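Local coordinates for scarecrow-like protein 3 (Arabidopsis thaliana, PDB 6KPB) that probably acts as a transcription factor in plant development, forming homodimers and binding zinc finger proteins such as JACKDAW/IDD10, at residues A[129-134]-A[389-394]; A[141-146]-A[395-400]; A[171-176]-A[257-262]; A[98-103]-A[366-371]. One frame throughout, in Å; residues are numbered along the deposited sequence.

Contact 1. Residues A[129-134]-A[389-394]; sequences VSEEIH and RIKVEK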
loop_
_atom_site.group_PDB
_atom_site.type_symbol
_atom_site.label_atom_id
_atom_site.label_comp_id
_atom_site.label_asym_id
_atom_site.label_seq_id
_atom_site.Cartn_x
_atom_site.Cartn_y
_atom_site.Cartn_z
ATOM N N VAL A 129 9.160 3.448 6.131
ATOM C CA VAL A 129 9.778 4.241 7.189
ATOM C C VAL A 129 9.759 5.725 6.839
ATOM O O VAL A 129 9.421 6.571 7.676
ATOM C CB VAL A 129 11.208 3.744 7.461
ATOM C CG1 VAL A 129 11.767 4.412 8.706
ATOM C CG2 VAL A 129 11.225 2.228 7.602
ATOM N N SER A 130 10.120 6.066 5.598
ATOM C CA SER A 130 10.231 7.472 5.222
ATOM C C SER A 130 8.896 8.193 5.368
ATOM O O SER A 130 8.845 9.328 5.858
ATOM C CB SER A 130 10.752 7.600 3.791
ATOM O OG SER A 130 9.684 7.627 2.862
ATOM N N GLU A 131 7.803 7.550 4.953
ATOM C CA GLU A 131 6.487 8.162 5.112
ATOM C C GLU A 131 6.104 8.282 6.581
ATOM O O GLU A 131 5.495 9.278 6.990
ATOM C CB GLU A 131 5.437 7.359 4.347
ATOM C CG GLU A 131 5.233 7.820 2.915
ATOM C CD GLU A 131 4.595 9.193 2.835
ATOM O OE1 GLU A 131 3.413 9.325 3.215
ATOM O OE2 GLU A 131 5.281 10.143 2.402
ATOM N N GLU A 132 6.453 7.281 7.391
ATOM C CA GLU A 132 6.108 7.323 8.808
ATOM C C GLU A 132 6.875 8.424 9.531
ATOM O O GLU A 132 6.323 9.100 10.407
ATOM C CB GLU A 132 6.369 5.960 9.450
ATOM C CG GLU A 132 5.373 4.889 9.024
ATOM C CD GLU A 132 5.777 3.492 9.459
ATOM O OE1 GLU A 132 6.949 3.303 9.847
ATOM O OE2 GLU A 132 4.921 2.582 9.410
ATOM N N ILE A 133 8.149 8.621 9.182
ATOM C CA ILE A 133 8.891 9.757 9.720
ATOM C C ILE A 133 8.230 11.063 9.304
ATOM O O ILE A 133 8.117 12.005 10.098
ATOM C CB ILE A 133 10.363 9.705 9.268
ATOM C CG1 ILE A 133 11.068 8.479 9.845
ATOM C CG2 ILE A 133 11.091 10.977 9.674
ATOM C CD1 ILE A 133 12.522 8.371 9.428
ATOM N N HIS A 134 7.768 11.131 8.053
ATOM C CA HIS A 134 7.162 12.355 7.542
ATOM C C HIS A 134 5.888 12.709 8.305
ATOM O O HIS A 134 5.678 13.872 8.671
ATOM C CB HIS A 134 6.875 12.206 6.048
ATOM C CG HIS A 134 6.267 13.423 5.425
ATOM N ND1 HIS A 134 6.875 14.659 5.460
ATOM C CD2 HIS A 134 5.107 13.593 4.747
ATOM C CE1 HIS A 134 6.115 15.540 4.833
ATOM N NE2 HIS A 134 5.037 14.919 4.392
ATOM N N ARG A 389 -2.660 17.501 5.804
ATOM C CA ARG A 389 -3.809 17.228 6.660
ATOM C C ARG A 389 -4.331 15.812 6.456
ATOM O O ARG A 389 -4.640 15.109 7.424
ATOM C CB ARG A 389 -4.905 18.257 6.387
ATOM C CG ARG A 389 -6.245 17.951 7.022
ATOM C CD ARG A 389 -7.220 19.088 6.762
ATOM N NE ARG A 389 -8.574 18.775 7.201
ATOM C CZ ARG A 389 -9.594 19.624 7.127
ATOM N NH1 ARG A 389 -10.797 19.257 7.548
ATOM N NH2 ARG A 389 -9.412 20.841 6.634
ATOM N N ILE A 390 -4.419 15.369 5.200
ATOM C CA ILE A 390 -4.940 14.034 4.919
ATOM C C ILE A 390 -4.003 12.966 5.468
ATOM O O ILE A 390 -4.453 11.960 6.032
ATOM C CB ILE A 390 -5.178 13.859 3.409
ATOM C CG1 ILE A 390 -6.190 14.892 2.905
ATOM C CG2 ILE A 390 -5.660 12.448 3.104
ATOM C CD1 ILE A 390 -6.577 14.708 1.455
ATOM N N LYS A 391 -2.689 13.163 5.316
ATOM C CA LYS A 391 -1.727 12.206 5.856
ATOM C C LYS A 391 -1.903 12.039 7.361
ATOM O O LYS A 391 -1.947 10.915 7.872
ATOM C CB LYS A 391 -0.298 12.648 5.540
ATOM C CG LYS A 391 0.153 12.387 4.116
ATOM C CD LYS A 391 1.642 12.076 4.078
ATOM C CE LYS A 391 2.260 12.461 2.746
ATOM N NZ LYS A 391 2.250 13.936 2.553
ATOM N N VAL A 392 -2.002 13.154 8.087
ATOM C CA VAL A 392 -2.196 13.085 9.533
ATOM C C VAL A 392 -3.531 12.429 9.857
ATOM O O VAL A 392 -3.619 11.544 10.718
ATOM C CB VAL A 392 -2.086 14.489 10.155
ATOM C CG1 VAL A 392 -2.551 14.471 11.603
ATOM C CG2 VAL A 392 -0.657 15.002 10.056
ATOM N N GLU A 393 -4.591 12.844 9.159
ATOM C CA GLU A 393 -5.920 12.310 9.442
ATOM C C GLU A 393 -5.991 10.813 9.168
ATOM O O GLU A 393 -6.662 10.075 9.897
ATOM C CB GLU A 393 -6.970 13.065 8.627
ATOM C CG GLU A 393 -7.252 14.469 9.144
ATOM C CD GLU A 393 -8.092 15.291 8.185
ATOM O OE1 GLU A 393 -8.222 14.889 7.008
ATOM O OE2 GLU A 393 -8.620 16.342 8.606
ATOM N N LYS A 394 -5.297 10.342 8.132
ATOM C CA LYS A 394 -5.332 8.924 7.779
ATOM C C LYS A 394 -4.290 8.110 8.543
ATOM O O LYS A 394 -4.636 7.166 9.261
ATOM C CB LYS A 394 -5.119 8.748 6.308
ATOM C CG LYS A 394 -4.526 7.420 5.966
ATOM C CD LYS A 394 -5.159 6.804 4.756
ATOM C CE LYS A 394 -5.529 5.371 5.049
ATOM N NZ LYS A 394 -5.586 4.563 3.819
#

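Contact 2. Residues A[141-146]-A[395-400]; sequences EMFPIL and MLFGEE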
loop_
_atom_site.group_PDB
_atom_site.type_symbol
_atom_site.label_atom_id
_atom_site.label_comp_id
_atom_site.label_asym_id
_atom_site.label_seq_id
_atom_site.Cartn_x
_atom_site.Cartn_y
_atom_site.Cartn_z
ATOM N N GLU A 141 4.586 19.471 13.936
ATOM C CA GLU A 141 4.545 20.844 13.448
ATOM C C GLU A 141 3.137 21.400 13.290
ATOM O O GLU A 141 2.943 22.608 13.459
ATOM C CB GLU A 141 5.278 20.955 12.107
ATOM C CG GLU A 141 6.729 20.505 12.161
ATOM C CD GLU A 141 7.631 21.321 11.258
ATOM O OE1 GLU A 141 8.454 22.099 11.788
ATOM O OE2 GLU A 141 7.518 21.194 10.021
ATOM N N MET A 142 2.150 20.563 12.971
ATOM C CA MET A 142 0.784 21.043 12.810
ATOM C C MET A 142 0.014 21.096 14.123
ATOM O O MET A 142 -1.010 21.786 14.197
ATOM C CB MET A 142 0.030 20.165 11.804
ATOM C CG MET A 142 0.711 20.073 10.445
ATOM S SD MET A 142 -0.131 18.970 9.298
ATOM C CE MET A 142 -1.539 19.982 8.849
ATOM N N PHE A 143 0.480 20.395 15.155
ATOM C CA PHE A 143 -0.136 20.413 16.469
ATOM C C PHE A 143 0.878 20.846 17.521
ATOM O O PHE A 143 2.077 20.590 17.373
ATOM C CB PHE A 143 -0.695 19.033 16.843
ATOM C CG PHE A 143 -1.844 18.592 15.982
ATOM C CD1 PHE A 143 -1.619 17.925 14.790
ATOM C CD2 PHE A 143 -3.150 18.843 16.367
ATOM C CE1 PHE A 143 -2.673 17.520 13.997
ATOM C CE2 PHE A 143 -4.211 18.441 15.578
ATOM C CZ PHE A 143 -3.972 17.777 14.392
ATOM N N PRO A 144 0.433 21.513 18.583
ATOM C CA PRO A 144 1.339 21.902 19.671
ATOM C C PRO A 144 1.495 20.862 20.770
ATOM O O PRO A 144 2.090 21.178 21.804
ATOM C CB PRO A 144 0.649 23.155 20.225
ATOM C CG PRO A 144 -0.804 22.843 20.070
ATOM C CD PRO A 144 -0.934 22.024 18.800
ATOM N N ILE A 145 0.979 19.646 20.571
ATOM C CA ILE A 145 0.966 18.649 21.638
ATOM C C ILE A 145 2.385 18.305 22.066
ATOM O O ILE A 145 2.730 18.371 23.252
ATOM C CB ILE A 145 0.203 17.392 21.185
ATOM C CG1 ILE A 145 -1.206 17.752 20.704
ATOM C CG2 ILE A 145 0.171 16.368 22.305
ATOM C CD1 ILE A 145 -2.047 18.466 21.733
ATOM N N LEU A 146 3.231 17.932 21.105
ATOM C CA LEU A 146 4.567 17.452 21.438
ATOM C C LEU A 146 5.462 18.581 21.938
ATOM O O LEU A 146 6.283 18.372 22.839
ATOM C CB LEU A 146 5.190 16.763 20.225
ATOM C CG LEU A 146 4.619 15.380 19.906
ATOM C CD1 LEU A 146 5.258 14.810 18.653
ATOM C CD2 LEU A 146 4.831 14.445 21.085
ATOM N N MET A 395 -3.009 8.454 8.387
ATOM C CA MET A 395 -1.941 7.601 8.898
ATOM C C MET A 395 -1.842 7.616 10.418
ATOM O O MET A 395 -1.262 6.689 10.991
ATOM C CB MET A 395 -0.599 8.012 8.290
ATOM C CG MET A 395 -0.541 7.885 6.779
ATOM S SD MET A 395 1.126 8.064 6.118
ATOM C CE MET A 395 0.812 7.816 4.370
ATOM N N LEU A 396 -2.388 8.633 11.083
ATOM C CA LEU A 396 -2.321 8.731 12.538
ATOM C C LEU A 396 -3.692 8.503 13.166
ATOM O O LEU A 396 -3.925 7.450 13.765
ATOM C CB LEU A 396 -1.741 10.082 12.958
ATOM C CG LEU A 396 -0.251 10.273 12.667
ATOM C CD1 LEU A 396 0.235 11.618 13.184
ATOM C CD2 LEU A 396 0.563 9.138 13.269
ATOM N N PHE A 397 -4.610 9.466 13.051
ATOM C CA PHE A 397 -5.917 9.322 13.684
ATOM C C PHE A 397 -6.689 8.150 13.095
ATOM O O PHE A 397 -7.374 7.421 13.821
ATOM C CB PHE A 397 -6.718 10.615 13.539
ATOM C CG PHE A 397 -6.006 11.834 14.055
ATOM C CD1 PHE A 397 -5.136 11.744 15.130
ATOM C CD2 PHE A 397 -6.202 13.069 13.458
ATOM C CE1 PHE A 397 -4.480 12.865 15.603
ATOM C CE2 PHE A 397 -5.548 14.192 13.926
ATOM C CZ PHE A 397 -4.687 14.089 15.000
ATOM N N GLY A 398 -6.588 7.951 11.779
ATOM C CA GLY A 398 -7.277 6.833 11.158
ATOM C C GLY A 398 -6.795 5.492 11.676
ATOM O O GLY A 398 -7.593 4.580 11.902
ATOM N N GLU A 399 -5.481 5.354 11.876
ATOM C CA GLU A 399 -4.949 4.107 12.413
ATOM C C GLU A 399 -5.376 3.902 13.861
ATOM O O GLU A 399 -5.702 2.779 14.264
ATOM C CB GLU A 399 -3.427 4.089 12.293
ATOM C CG GLU A 399 -2.939 3.757 10.898
ATOM C CD GLU A 399 -3.461 2.418 10.413
ATOM O OE1 GLU A 399 -3.435 1.448 11.200
ATOM O OE2 GLU A 399 -3.910 2.341 9.251
ATOM N N GLU A 400 -5.381 4.973 14.655
ATOM C CA GLU A 400 -5.830 4.858 16.037
ATOM C C GLU A 400 -7.318 4.544 16.106
ATOM O O GLU A 400 -7.740 3.679 16.882
ATOM C CB GLU A 400 -5.505 6.141 16.799
ATOM C CG GLU A 400 -4.017 6.455 16.864
ATOM C CD GLU A 400 -3.727 7.789 17.522
ATOM O OE1 GLU A 400 -4.691 8.513 17.851
ATOM O OE2 GLU A 400 -2.537 8.114 17.710
#

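Contact 3. Residues A[171-176]-A[257-262]; sequences DLDASE and VLQLHT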
loop_
_atom_site.group_PDB
_atom_site.type_symbol
_atom_site.label_atom_id
_atom_site.label_comp_id
_atom_site.label_asym_id
_atom_site.label_seq_id
_atom_site.Cartn_x
_atom_site.Cartn_y
_atom_site.Cartn_z
ATOM N N ASP A 171 14.785 7.291 26.582
ATOM C CA ASP A 171 13.679 7.676 25.709
ATOM C C ASP A 171 13.027 6.399 25.188
ATOM O O ASP A 171 13.624 5.670 24.387
ATOM C CB ASP A 171 14.179 8.559 24.566
ATOM C CG ASP A 171 13.051 9.146 23.730
ATOM O OD1 ASP A 171 11.882 8.751 23.921
ATOM O OD2 ASP A 171 13.339 10.012 22.879
ATOM N N LEU A 172 11.800 6.130 25.642
ATOM C CA LEU A 172 11.111 4.901 25.264
ATOM C C LEU A 172 10.558 4.941 23.845
ATOM O O LEU A 172 10.255 3.882 23.284
ATOM C CB LEU A 172 9.981 4.609 26.254
ATOM C CG LEU A 172 10.404 4.471 27.718
ATOM C CD1 LEU A 172 9.226 4.053 28.582
ATOM C CD2 LEU A 172 11.553 3.483 27.862
ATOM N N ASP A 173 10.415 6.129 23.255
ATOM C CA ASP A 173 10.014 6.269 21.851
ATOM C C ASP A 173 10.878 7.382 21.259
ATOM O O ASP A 173 10.475 8.549 21.216
ATOM C CB ASP A 173 8.526 6.556 21.708
ATOM C CG ASP A 173 8.100 6.710 20.259
ATOM O OD1 ASP A 173 8.243 7.821 19.703
ATOM O OD2 ASP A 173 7.644 5.710 19.665
ATOM N N ALA A 174 12.074 7.009 20.811
ATOM C CA ALA A 174 13.058 7.969 20.312
ATOM C C ALA A 174 12.845 8.200 18.815
ATOM O O ALA A 174 13.614 7.757 17.961
ATOM C CB ALA A 174 14.467 7.478 20.611
ATOM N N SER A 175 11.773 8.929 18.511
ATOM C CA SER A 175 11.402 9.235 17.134
ATOM C C SER A 175 11.709 10.666 16.722
ATOM O O SER A 175 12.128 10.896 15.586
ATOM C CB SER A 175 9.911 8.952 16.916
ATOM O OG SER A 175 9.125 9.498 17.962
ATOM N N GLU A 176 11.522 11.639 17.612
ATOM C CA GLU A 176 11.760 13.039 17.277
ATOM C C GLU A 176 12.960 13.569 18.050
ATOM O O GLU A 176 12.900 13.667 19.286
ATOM C CB GLU A 176 10.520 13.883 17.580
ATOM C CG GLU A 176 10.713 15.363 17.294
ATOM C CD GLU A 176 11.022 15.634 15.836
ATOM O OE1 GLU A 176 10.227 15.211 14.970
ATOM O OE2 GLU A 176 12.068 16.259 15.555
ATOM N N VAL A 257 6.455 8.925 26.171
ATOM C CA VAL A 257 5.564 9.737 25.347
ATOM C C VAL A 257 4.643 8.783 24.595
ATOM O O VAL A 257 5.055 8.130 23.632
ATOM C CB VAL A 257 6.344 10.645 24.394
ATOM C CG1 VAL A 257 5.388 11.404 23.487
ATOM C CG2 VAL A 257 7.214 11.615 25.182
ATOM N N LEU A 258 3.389 8.699 25.047
ATOM C CA LEU A 258 2.333 7.935 24.376
ATOM C C LEU A 258 2.654 6.446 24.288
ATOM O O LEU A 258 2.259 5.775 23.332
ATOM C CB LEU A 258 2.047 8.491 22.976
ATOM C CG LEU A 258 1.720 9.979 22.857
ATOM C CD1 LEU A 258 1.296 10.319 21.431
ATOM C CD2 LEU A 258 0.645 10.383 23.856
ATOM N N GLN A 259 3.358 5.905 25.283
ATOM C CA GLN A 259 3.759 4.505 25.259
ATOM C C GLN A 259 3.161 3.659 26.370
ATOM O O GLN A 259 3.124 2.433 26.227
ATOM C CB GLN A 259 5.290 4.385 25.325
ATOM C CG GLN A 259 6.007 5.041 24.162
ATOM C CD GLN A 259 5.437 4.622 22.822
ATOM O OE1 GLN A 259 5.309 3.432 22.531
ATOM N NE2 GLN A 259 5.079 5.602 22.001
ATOM N N LEU A 260 2.691 4.264 27.461
ATOM C CA LEU A 260 2.251 3.472 28.606
ATOM C C LEU A 260 0.967 2.709 28.302
ATOM O O LEU A 260 0.820 1.551 28.708
ATOM C CB LEU A 260 2.068 4.372 29.825
ATOM C CG LEU A 260 2.535 3.775 31.152
ATOM C CD1 LEU A 260 3.988 3.338 31.042
ATOM C CD2 LEU A 260 2.360 4.775 32.284
ATOM N N HIS A 261 0.031 3.333 27.578
ATOM C CA HIS A 261 -1.236 2.671 27.276
ATOM C C HIS A 261 -1.050 1.425 26.420
ATOM O O HIS A 261 -1.962 0.595 26.350
ATOM C CB HIS A 261 -2.191 3.648 26.582
ATOM C CG HIS A 261 -1.724 4.102 25.233
ATOM N ND1 HIS A 261 -1.284 5.386 24.990
ATOM C CD2 HIS A 261 -1.639 3.446 24.050
ATOM C CE1 HIS A 261 -0.942 5.499 23.719
ATOM N NE2 HIS A 261 -1.148 4.336 23.127
ATOM N N THR A 262 0.108 1.280 25.769
ATOM C CA THR A 262 0.384 0.087 24.976
ATOM C C THR A 262 0.296 -1.179 25.824
ATOM O O THR A 262 -0.179 -2.220 25.354
ATOM C CB THR A 262 1.766 0.214 24.329
ATOM O OG1 THR A 262 1.684 1.084 23.194
ATOM C CG2 THR A 262 2.307 -1.138 23.894
#

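Contact 4. Residues A[98-103]-A[366-371]; sequences AYFTEA and ESLYTY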
loop_
_atom_site.group_PDB
_atom_site.type_symbol
_atom_site.label_atom_id
_atom_site.label_comp_id
_atom_site.label_asym_id
_atom_site.label_seq_id
_atom_site.Cartn_x
_atom_site.Cartn_y
_atom_site.Cartn_z
ATOM N N ALA A 98 -15.647 8.701 7.452
ATOM C CA ALA A 98 -14.898 7.820 6.559
ATOM C C ALA A 98 -14.007 6.861 7.339
ATOM O O ALA A 98 -13.935 5.669 7.017
ATOM C CB ALA A 98 -14.066 8.648 5.581
ATOM N N TYR A 99 -13.323 7.359 8.370
ATOM C CA TYR A 99 -12.398 6.509 9.112
ATOM C C TYR A 99 -13.117 5.602 10.102
ATOM O O TYR A 99 -12.673 4.472 10.335
ATOM C CB TYR A 99 -11.353 7.373 9.820
ATOM C CG TYR A 99 -10.507 8.151 8.844
ATOM C CD1 TYR A 99 -9.497 7.528 8.126
ATOM C CD2 TYR A 99 -10.730 9.501 8.624
ATOM C CE1 TYR A 99 -8.730 8.230 7.217
ATOM C CE2 TYR A 99 -9.970 10.212 7.718
ATOM C CZ TYR A 99 -8.970 9.572 7.018
ATOM O OH TYR A 99 -8.206 10.278 6.117
ATOM N N PHE A 100 -14.230 6.060 10.681
ATOM C CA PHE A 100 -15.027 5.170 11.518
ATOM C C PHE A 100 -15.778 4.141 10.684
ATOM O O PHE A 100 -15.990 3.014 11.142
ATOM C CB PHE A 100 -16.002 5.976 12.375
ATOM C CG PHE A 100 -15.357 6.650 13.554
ATOM C CD1 PHE A 100 -14.811 7.916 13.430
ATOM C CD2 PHE A 100 -15.297 6.018 14.784
ATOM C CE1 PHE A 100 -14.216 8.538 14.511
ATOM C CE2 PHE A 100 -14.703 6.634 15.870
ATOM C CZ PHE A 100 -14.161 7.896 15.732
ATOM N N THR A 101 -16.189 4.504 9.467
ATOM C CA THR A 101 -16.844 3.535 8.591
ATOM C C THR A 101 -15.883 2.422 8.199
ATOM O O THR A 101 -16.216 1.235 8.294
ATOM C CB THR A 101 -17.398 4.228 7.344
ATOM O OG1 THR A 101 -18.411 5.168 7.728
ATOM C CG2 THR A 101 -17.995 3.216 6.387
ATOM N N GLU A 102 -14.678 2.790 7.750
ATOM C CA GLU A 102 -13.676 1.782 7.416
ATOM C C GLU A 102 -13.344 0.918 8.624
ATOM O O GLU A 102 -13.167 -0.300 8.500
ATOM C CB GLU A 102 -12.414 2.453 6.869
ATOM C CG GLU A 102 -11.214 1.521 6.776
ATOM C CD GLU A 102 -10.245 1.906 5.676
ATOM O OE1 GLU A 102 -10.550 2.847 4.914
ATOM O OE2 GLU A 102 -9.179 1.264 5.566
ATOM N N ALA A 103 -13.268 1.532 9.806
ATOM C CA ALA A 103 -13.000 0.779 11.027
ATOM C C ALA A 103 -14.105 -0.236 11.299
ATOM O O ALA A 103 -13.832 -1.416 11.553
ATOM C CB ALA A 103 -12.845 1.739 12.205
ATOM N N GLU A 366 -17.220 7.665 22.911
ATOM C CA GLU A 366 -16.192 8.576 23.403
ATOM C C GLU A 366 -15.207 8.953 22.304
ATOM O O GLU A 366 -14.860 10.130 22.148
ATOM C CB GLU A 366 -15.465 7.953 24.596
ATOM C CG GLU A 366 -16.181 8.161 25.918
ATOM C CD GLU A 366 -16.411 9.630 26.225
ATOM O OE1 GLU A 366 -15.416 10.372 26.366
ATOM O OE2 GLU A 366 -17.586 10.044 26.309
ATOM N N SER A 367 -14.743 7.967 21.529
ATOM C CA SER A 367 -13.768 8.259 20.482
ATOM C C SER A 367 -14.340 9.193 19.424
ATOM O O SER A 367 -13.598 9.982 18.828
ATOM C CB SER A 367 -13.277 6.963 19.835
ATOM O OG SER A 367 -14.354 6.239 19.264
ATOM N N LEU A 368 -15.651 9.121 19.176
ATOM C CA LEU A 368 -16.274 10.065 18.252
ATOM C C LEU A 368 -16.106 11.497 18.740
ATOM O O LEU A 368 -15.807 12.399 17.950
ATOM C CB LEU A 368 -17.754 9.730 18.069
ATOM C CG LEU A 368 -18.107 8.726 16.968
ATOM C CD1 LEU A 368 -19.603 8.451 16.950
ATOM C CD2 LEU A 368 -17.637 9.237 15.615
ATOM N N TYR A 369 -16.277 11.723 20.044
ATOM C CA TYR A 369 -16.124 13.070 20.587
ATOM C C TYR A 369 -14.667 13.514 20.576
ATOM O O TYR A 369 -14.370 14.673 20.262
ATOM C CB TYR A 369 -16.695 13.136 22.002
ATOM C CG TYR A 369 -18.199 13.274 22.050
ATOM C CD1 TYR A 369 -18.799 14.526 22.044
ATOM C CD2 TYR A 369 -19.018 12.156 22.102
ATOM C CE1 TYR A 369 -20.175 14.660 22.088
ATOM C CE2 TYR A 369 -20.393 12.277 22.145
ATOM C CZ TYR A 369 -20.967 13.532 22.138
ATOM O OH TYR A 369 -22.336 13.657 22.182
ATOM N N THR A 370 -13.745 12.610 20.917
ATOM C CA THR A 370 -12.334 12.980 20.976
ATOM C C THR A 370 -11.809 13.365 19.600
ATOM O O THR A 370 -11.219 14.438 19.425
ATOM C CB THR A 370 -11.509 11.830 21.560
ATOM O OG1 THR A 370 -11.952 11.543 22.892
ATOM C CG2 THR A 370 -10.032 12.197 21.591
ATOM N N TYR A 371 -12.021 12.505 18.604
ATOM C CA TYR A 371 -11.469 12.761 17.281
ATOM C C TYR A 371 -12.262 13.801 16.503
ATOM O O TYR A 371 -11.726 14.375 15.550
ATOM C CB TYR A 371 -11.369 11.453 16.497
ATOM C CG TYR A 371 -10.300 10.543 17.052
ATOM C CD1 TYR A 371 -8.969 10.698 16.684
ATOM C CD2 TYR A 371 -10.612 9.552 17.972
ATOM C CE1 TYR A 371 -7.984 9.879 17.202
ATOM C CE2 TYR A 371 -9.634 8.728 18.495
ATOM C CZ TYR A 371 -8.322 8.896 18.107
ATOM O OH TYR A 371 -7.346 8.077 18.626
#

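Contact 1. Residues A[129-134]-A[389-394]
Lys391 reaches from helix 387-406 to Glu131 and His134, which sit three residues apart on the same side of helix 129-142. Its CB already heads for the other helix, but the backbones stay well separated, the CA atoms of His134 and Lys391 being 9.0 Å apart, so the side chain has to bridge the distance. CG stands anti to the carbonyl carbon (chi1 -77°) and CD is the first atom to touch: it lies 3.4 Å from Glu131 OE1 and 3.8 Å from His134 CD2. CE carries on between the same two groups, 3.4 Å from Glu131 OE1 and in the plane of the imidazole, at its CD2 edge. In the GRAS domain, which combines a helical part with a Rossmann-like alpha/beta core, this is a thin surface contact between two helices, made by the side chains of two charged residues and a histidine. A bend at chi4 (67°) then swings the ammonium aside, to 3.5 Å from His134 NE2 and away from the carboxylate: Lys391 NZ and Glu131 OE1 are 4.8 Å apart, too far for a contact ion pair, although their opposite charges probably still attract. Against Glu131 it is CD and CE that touch, the two chains crossing at about a right angle. On another side of helix 387-406, Arg389 NE gives Glu393 OE2 a hydrogen bond within a salt bridge of 2.8 Å, meeting the oxygen from above the carboxylate plane. Glu393 and Arg389 are tied in turn to Arg95 and Glu379 by further salt bridges.

Contact 2. Residues A[141-146]-A[395-400]
Phe143 and Phe397 point at each other from opposite directions and meet in an offset edge-to-face stack. Their ring planes stand 80° apart and their centroids 5.8 Å apart, with the edge of Phe397 turned toward the face of Phe143. The touch is made at the ends of the rings: Phe143 CZ is 3.8 Å from Phe397 CZ and 3.9 Å from Phe397 CE2, and it lies close to the plane of the Phe397 ring. Such a long reach is needed because the backbones keep apart, the nearest CA atoms, of Phe143 and Leu396, being 12.5 Å from each other. Phe143 is the first residue to leave helical geometry after helix 129-142, and Pro144 follows as N-cap of helix 145-160; the Phe143 ring points inward from this joint between two helices of the GRAS domain. Phe397 comes from helix 387-406, just where that helix widens into a pi-type turn; with CG anti to the carbonyl carbon (chi1 -55°) its ring is carried out toward the joint. Val392, one turn earlier on this helix, lies against both rings. Phe139 adds a third ring beside Phe143, inclined at about 40°, while Leu378 and Leu374 of helix 360-381 pack on Phe143 and Phe397 respectively.

Contact 3. Residues A[171-176]-A[257-262]
Two loops leaving neighbouring parallel strands of the Rossmann-like sheet, strand 166-171 with the VHIID motif and strand 251-257, meet here through Asp173 and Gln259. The two side chains cross at about a right angle, yet their flat ends are nearly parallel, carboxylate and amide planes 16° apart. Asp173 CB lies 3.8 Å from Gln259 CD, and Asp173 OD2 is 3.5 Å from Gln259 NE2, at an angle too poor for a hydrogen bond. One N-H of the amide is used within its own loop: Gln259 NE2 donates to Val257 O at 3.0 Å, nearly in the amide plane, which fixes the rotation of the group. CG anti to the backbone N (chi1 180°) lays the Asp173 carboxylate beside this amide, and its other oxygen, OD1, takes a 2.6 Å bond from Ser175 OG. Asp171, the last residue of VHIID, closes an Asx turn: its OD1 accepts the backbone N-H of Asp173 over 3.1 Å, while its OD2 is held by Trp180. With an alanine here in place of Gln259, Val257 O would probably lose this donor and the flank of Asp173 its neighbour, opening a gap between the loops. Strand 196-203 lies on one side of strand 166-171 and strand 251-257 on the other, so the chain runs off to opposite sides from here, the topological switch point, where Rossmann-type folds commonly have their ligand-binding crevice, though no ligand is implied in this protein.

Contact 4. Residues A[98-103]-A[366-371]
This is a buried apolar contact between two helices of the helical part of the GRAS domain: Phe100 of helix 92-109, in leucine repeat I, inserts its ring against Leu368 and Ser367 of helix 360-381. Leu368 CD2 sits over the centre of one ring face in a CH-pi contact, 3.6 Å from the centroid and only 9° off the normal, so the methyl group meets all six ring carbons almost evenly. Ser367 takes the edge of the same ring, its OG lying near the ring plane 3.4 Å from Phe100 CE2. Set between backbone N and carbonyl carbon (chi1 59°), that hydroxyl can lie at this edge and still bond the carbonyl of Arg363 in its own helix. A leucine in place of Phe100 would probably leave Leu368 CD2 without the flat face it rests on and open a gap beside Ser367. Helix 92-109 turns a further side to the second subunit, where Glu102 bonds Thr122 of that chain, and Tyr369 of helix 360-381 packs on the bound peptide. Leu60 of helix 49-69 packs on both Phe100 and Leu368, and Ile401 of helix 387-406 touches Phe100 as well as Tyr371.

Contacts 2 and 4 are buried and rest on aromatic rings, one by an edge-to-face pair, the other by a methyl group over a ring. Contact 1 lies at the surface, carried by charged and polar chains, and contact 3 is partly buried, its loops stiffened by internal hydrogen bonds. Contacts 1 and 2 use the same helices, 129-142 and 387-406, their centres about 9 Å apart. Helix 387-406 also adjoins contact 4: Glu400 bonds Tyr371, and Tyr99 packs against Lys394 and Gly398. Contact 3 lies at the ends of two sheet strands and meets contact 2 where Leu146 touches Val257; contact 4, about 23 Å away between centres, does not touch it.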